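Local coordinates for envelopment polyprotein (Bovine Schmallenberg virus BH80/Germany/2011, PDB 7A56), which probably drives fusion of the viral and host membranes during entry, as the class II fusion glycoprotein Gc, seen in its postfusion form, at residues S237-I242 / N314-A319; G252-L257 / L308-D313. All blocks are in the same frame, centred on the assembly; numbering follows the deposited sequence.

The four segments come in the order 237-242, 252-257, 308-313 and 314-319, so contact 2 is nested inside the loop that contact 1 closes. Their centres are about 12 Å apart, contact 1 near the centre of this elongated chain. The antiparallel hairpin of strands 241-245 and 248-251 links them: segment 237-242 runs into its first strand, segment 252-257 leaves its second, and strand 311-312 pairs beside that second strand before the chain goes on to 316-318. I241 packs on I254, so segments 237-242 and 252-257 touch. Contact 1 is buried within the chain, whereas contact 2 reaches the neighbouring subunits of the postfusion trimer.

Contact 1 (S237-I242 / N314-A319); sequences SMPNII and NTLTIA
L316 holds its CG anti to its own carbonyl carbon and beside the backbone N (chi1 -59°), which sends both methyls out of strand 316-318 towards P239 and M238. On the other segment, M238 is extended through chi2 and then turns about its CG-SD bond (chi3 74°), bringing CE round to the same leucine although the side chain does not set out from the backbone in that direction. The leucine therefore meets two neighbours with two different methyls. CD1 of L316 meets the CG-CD edge of the P239 ring, nearly in the ring plane and over neither face, 3.7 Å from P239 CG and 3.9 Å from P239 CD. CD2 of L316 faces M238, 4.3 Å from M238 CE, and also lies 4.1 Å from P239 CD. These are purely apolar contacts, and the backbones stay well apart, with M238 CA and L316 CA 8.5 Å from each other, so the loop before strand 241-245 and strand 316-318 are joined by side chains and not by backbone pairing.

The polar backbone atoms of 237-242 look elsewhere: the carbonyl of M238 takes the amine of K192, and that of P239 takes the hydroxyl of Y115, while the carbon surfaces of the same two residues meet L316. The contact lies within the body of the chain. L316 also rests on V249 and V251 of strand 248-251 and on K328 of strand 325-328, the antiparallel partner of its own strand, while M238 continues onto V326 of that partner and onto A113 and Y115 of the long strand 98-134.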
loop_
_atom_site.group_PDB
_atom_site.type_symbol
_atom_site.label_atom_id
_atom_site.label_comp_id
_atom_site.label_asym_id
_atom_site.label_seq_id
_atom_site.Cartn_x
_atom_site.Cartn_y
_atom_site.Cartn_z
ATOM N N SER A 237 -1.728 5.358 1.095
ATOM C CA SER A 237 -0.413 5.852 1.491
ATOM C C SER A 237 -0.294 5.934 3.017
ATOM O O SER A 237 0.817 5.856 3.543
ATOM C CB SER A 237 -0.135 7.255 0.865
ATOM O OG SER A 237 -1.055 8.362 1.312
ATOM N N MET A 238 -1.383 5.977 3.705
ATOM C CA MET A 238 -1.302 6.321 5.128
ATOM C C MET A 238 -1.401 5.068 6.010
ATOM O O MET A 238 -2.096 4.124 5.666
ATOM C CB MET A 238 -2.420 7.296 5.475
ATOM C CG MET A 238 -2.181 8.739 4.683
ATOM S SD MET A 238 -3.321 9.858 5.326
ATOM C CE MET A 238 -2.718 10.303 7.002
ATOM N N PRO A 239 -0.687 5.072 7.129
ATOM C CA PRO A 239 -0.536 3.850 7.926
ATOM C C PRO A 239 -1.818 3.467 8.652
ATOM O O PRO A 239 -2.625 4.313 9.036
ATOM C CB PRO A 239 0.564 4.219 8.939
ATOM C CG PRO A 239 0.461 5.687 9.088
ATOM C CD PRO A 239 0.177 6.162 7.620
ATOM N N ASN A 240 -1.981 2.172 8.893
ATOM C CA ASN A 240 -3.212 1.753 9.563
ATOM C C ASN A 240 -3.146 2.005 11.065
ATOM O O ASN A 240 -4.129 2.433 11.672
ATOM C CB ASN A 240 -3.475 0.281 9.282
ATOM C CG ASN A 240 -4.787 0.094 8.587
ATOM O OD1 ASN A 240 -4.976 0.532 7.421
ATOM N ND2 ASN A 240 -5.741 -0.493 9.308
ATOM N N ILE A 241 -1.996 1.779 11.663
ATOM C CA ILE A 241 -1.814 2.007 13.097
ATOM C C ILE A 241 -0.592 2.887 13.271
ATOM O O ILE A 241 0.416 2.708 12.591
ATOM C CB ILE A 241 -1.671 0.674 13.872
ATOM C CG1 ILE A 241 -3.034 -0.032 13.866
ATOM C CG2 ILE A 241 -1.207 0.913 15.355
ATOM C CD1 ILE A 241 -3.063 -1.392 14.447
ATOM N N ILE A 242 -0.672 3.812 14.208
ATOM C CA ILE A 242 0.448 4.682 14.519
ATOM C C ILE A 242 0.654 4.754 16.028
ATOM O O ILE A 242 -0.260 4.511 16.817
ATOM C CB ILE A 242 0.208 6.119 13.982
ATOM C CG1 ILE A 242 -1.082 6.682 14.611
ATOM C CG2 ILE A 242 0.195 6.092 12.452
ATOM C CD1 ILE A 242 -1.301 8.219 14.346
ATOM N N ASN A 314 8.528 11.447 9.399
ATOM C CA ASN A 314 8.459 12.899 9.277
ATOM C C ASN A 314 7.442 13.373 8.251
ATOM O O ASN A 314 7.074 14.545 8.300
ATOM C CB ASN A 314 9.810 13.490 8.908
ATOM C CG ASN A 314 10.671 13.660 10.101
ATOM O OD1 ASN A 314 11.717 13.027 10.221
ATOM N ND2 ASN A 314 10.212 14.480 11.040
ATOM N N THR A 315 6.936 12.499 7.379
ATOM C CA THR A 315 5.907 12.964 6.446
ATOM C C THR A 315 4.553 13.076 7.114
ATOM O O THR A 315 3.647 13.697 6.550
ATOM C CB THR A 315 5.809 12.034 5.241
ATOM O OG1 THR A 315 5.228 10.770 5.612
ATOM C CG2 THR A 315 7.218 11.850 4.561
ATOM N N LEU A 316 4.385 12.505 8.324
ATOM C CA LEU A 316 3.093 12.541 9.002
ATOM C C LEU A 316 3.107 13.624 10.070
ATOM O O LEU A 316 4.076 13.747 10.831
ATOM C CB LEU A 316 2.757 11.193 9.689
ATOM C CG LEU A 316 2.707 9.983 8.746
ATOM C CD1 LEU A 316 2.660 8.629 9.445
ATOM C CD2 LEU A 316 1.518 10.068 7.784
ATOM N N THR A 317 1.995 14.341 10.185
ATOM C CA THR A 317 1.855 15.350 11.225
ATOM C C THR A 317 0.452 15.250 11.782
ATOM O O THR A 317 -0.497 14.877 11.084
ATOM C CB THR A 317 2.080 16.806 10.712
ATOM O OG1 THR A 317 1.103 17.123 9.707
ATOM C CG2 THR A 317 3.472 17.000 10.133
ATOM N N ILE A 318 0.322 15.573 13.052
ATOM C CA ILE A 318 -0.976 15.577 13.701
ATOM C C ILE A 318 -1.621 16.934 13.480
ATOM O O ILE A 318 -1.081 17.962 13.907
ATOM C CB ILE A 318 -0.841 15.236 15.205
ATOM C CG1 ILE A 318 -0.280 13.843 15.301
ATOM C CG2 ILE A 318 -2.181 15.362 15.835
ATOM C CD1 ILE A 318 0.403 13.512 16.643
ATOM N N ALA A 319 -2.787 16.940 12.813
ATOM C CA ALA A 319 -3.608 18.128 12.623
ATOM C C ALA A 319 -4.685 18.304 13.695
ATOM O O ALA A 319 -4.955 19.435 14.118
ATOM C CB ALA A 319 -4.249 18.081 11.233
#

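Contact 2 (G252-L257 / L308-D313); sequences GDINDL and LLLEQD
The flat group that L310 meets is the peptide unit between G252 and D253: CD2 of L310 sits above its plane, displaced past the CA and N side and away from the carbonyl O, 3.9 Å from G252 CA and 3.9 Å from D253 N. With no side chain on G252, the methyl can settle directly on the backbone. The carboxylates of D253 and D256 are engaged away from L310: D253 OD2 accepts from S259 OG and from the backbone N of D256, both of the second subunit, and D256 OD2 makes a salt bridge to K191 of its own chain. D256 OD1 takes the backbone N of L257 on its anti side, 2.8 Å away and 19° out of the carboxylate plane, in a bent bond (134° at the hydrogen).

The second apolar partner is I254, whose side chain crosses that of L310 at about a right angle. I254 CG1 comes 3.8 Å from L310 CD2, and I254 CD1 is 4.1 Å from L310 CD1, so both leucine methyls rest on the isoleucine. D253 is the centre of an inverse gamma turn, which bends the chain between the glycine and the isoleucine and lets both touch L310. Beyond the segments, L310 also packs on A243, Y250 and C264.

Chemically the contact is two-sided: a small apolar patch around L310 inside the subunit, and the carboxylates of D253 and E311, which engage the second subunit, while that of D256 bonds within its own chain. E311 makes a salt bridge to R116 of the second subunit, so charge and hydrogen bonding probably help hold the trimer here while L310 supplies the apolar surface against G252 and I254.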
loop_
_atom_site.group_PDB
_atom_site.type_symbol
_atom_site.label_atom_id
_atom_site.label_comp_id
_atom_site.label_asym_id
_atom_site.label_seq_id
_atom_site.Cartn_x
_atom_site.Cartn_y
_atom_site.Cartn_z
ATOM N N GLY A 252 5.347 1.201 12.449
ATOM C CA GLY A 252 6.090 -0.080 12.506
ATOM C C GLY A 252 5.242 -1.192 13.134
ATOM O O GLY A 252 4.024 -1.172 13.038
ATOM N N ASP A 253 5.946 -2.134 13.782
ATOM C CA ASP A 253 5.437 -3.313 14.515
ATOM C C ASP A 253 4.541 -3.014 15.706
ATOM O O ASP A 253 5.059 -2.985 16.831
ATOM C CB ASP A 253 6.634 -4.127 15.053
ATOM C CG ASP A 253 6.938 -5.341 14.183
ATOM O OD1 ASP A 253 6.218 -5.393 13.154
ATOM O OD2 ASP A 253 7.826 -6.215 14.520
ATOM N N ILE A 254 3.255 -2.626 15.502
ATOM C CA ILE A 254 2.436 -2.085 16.602
ATOM C C ILE A 254 1.153 -2.893 16.715
ATOM O O ILE A 254 0.428 -3.060 15.733
ATOM C CB ILE A 254 2.078 -0.591 16.445
ATOM C CG1 ILE A 254 3.325 0.331 16.357
ATOM C CG2 ILE A 254 1.146 -0.142 17.593
ATOM C CD1 ILE A 254 2.955 1.810 15.733
ATOM N N ASN A 255 0.868 -3.408 17.925
ATOM C CA ASN A 255 -0.318 -4.235 18.135
ATOM C C ASN A 255 -1.581 -3.411 17.937
ATOM O O ASN A 255 -1.676 -2.281 18.434
ATOM C CB ASN A 255 -0.349 -4.820 19.594
ATOM C CG ASN A 255 0.421 -6.123 19.728
ATOM O OD1 ASN A 255 0.047 -7.164 19.187
ATOM N ND2 ASN A 255 1.486 -6.077 20.476
ATOM N N ASP A 256 -2.604 -4.015 17.320
ATOM C CA ASP A 256 -3.950 -3.458 17.410
ATOM C C ASP A 256 -4.523 -3.705 18.823
ATOM O O ASP A 256 -4.028 -4.544 19.600
ATOM C CB ASP A 256 -4.851 -4.090 16.308
ATOM C CG ASP A 256 -6.032 -3.203 15.893
ATOM O OD1 ASP A 256 -6.483 -2.293 16.657
ATOM O OD2 ASP A 256 -6.514 -3.467 14.771
ATOM N N LEU A 257 -5.550 -2.929 19.178
ATOM C CA LEU A 257 -6.180 -3.068 20.489
ATOM C C LEU A 257 -6.664 -4.504 20.683
ATOM O O LEU A 257 -7.309 -5.089 19.794
ATOM C CB LEU A 257 -7.342 -2.048 20.610
ATOM C CG LEU A 257 -8.107 -2.082 21.957
ATOM C CD1 LEU A 257 -7.212 -1.682 23.153
ATOM C CD2 LEU A 257 -9.321 -1.159 21.906
ATOM N N LEU A 308 10.474 1.472 21.572
ATOM C CA LEU A 308 11.629 2.373 21.428
ATOM C C LEU A 308 12.306 2.301 20.061
ATOM O O LEU A 308 13.000 3.253 19.683
ATOM C CB LEU A 308 12.665 2.106 22.514
ATOM C CG LEU A 308 12.099 2.404 23.890
ATOM C CD1 LEU A 308 13.122 2.019 24.920
ATOM C CD2 LEU A 308 11.706 3.868 24.005
ATOM N N LEU A 309 12.140 1.210 19.312
ATOM C CA LEU A 309 12.761 1.088 17.998
ATOM C C LEU A 309 11.837 1.505 16.854
ATOM O O LEU A 309 12.182 1.282 15.695
ATOM C CB LEU A 309 13.237 -0.356 17.758
ATOM C CG LEU A 309 14.134 -0.957 18.854
ATOM C CD1 LEU A 309 14.186 -2.444 18.725
ATOM C CD2 LEU A 309 15.547 -0.356 18.877
ATOM N N LEU A 310 10.638 2.004 17.138
ATOM C CA LEU A 310 9.782 2.471 16.057
ATOM C C LEU A 310 10.426 3.676 15.383
ATOM O O LEU A 310 11.072 4.498 16.039
ATOM C CB LEU A 310 8.415 2.873 16.583
ATOM C CG LEU A 310 7.581 1.783 17.260
ATOM C CD1 LEU A 310 6.404 2.491 17.867
ATOM C CD2 LEU A 310 7.089 0.756 16.200
ATOM N N GLU A 311 10.223 3.776 14.071
ATOM C CA GLU A 311 10.744 4.885 13.261
ATOM C C GLU A 311 9.757 6.035 13.185
ATOM O O GLU A 311 8.554 5.841 12.966
ATOM C CB GLU A 311 11.070 4.400 11.857
ATOM C CG GLU A 311 12.144 3.329 11.865
ATOM C CD GLU A 311 12.750 3.105 10.491
ATOM O OE1 GLU A 311 12.088 3.473 9.491
ATOM O OE2 GLU A 311 13.895 2.580 10.434
ATOM N N GLN A 312 10.257 7.237 13.391
ATOM C CA GLN A 312 9.393 8.377 13.262
ATOM C C GLN A 312 9.219 8.597 11.765
ATOM O O GLN A 312 10.167 8.416 11.002
ATOM C CB GLN A 312 10.015 9.602 13.917
ATOM C CG GLN A 312 9.080 10.781 13.836
ATOM C CD GLN A 312 9.800 12.093 13.876
ATOM O OE1 GLN A 312 10.994 12.148 14.171
ATOM N NE2 GLN A 312 9.081 13.165 13.595
ATOM N N ASP A 313 8.007 8.905 11.345
ATOM C CA ASP A 313 7.720 9.221 9.941
ATOM C C ASP A 313 7.501 10.730 9.866
ATOM O O ASP A 313 6.428 11.247 10.207
ATOM C CB ASP A 313 6.545 8.372 9.441
ATOM C CG ASP A 313 6.248 8.586 7.941
ATOM O OD1 ASP A 313 6.748 9.562 7.363
ATOM O OD2 ASP A 313 5.497 7.801 7.338
#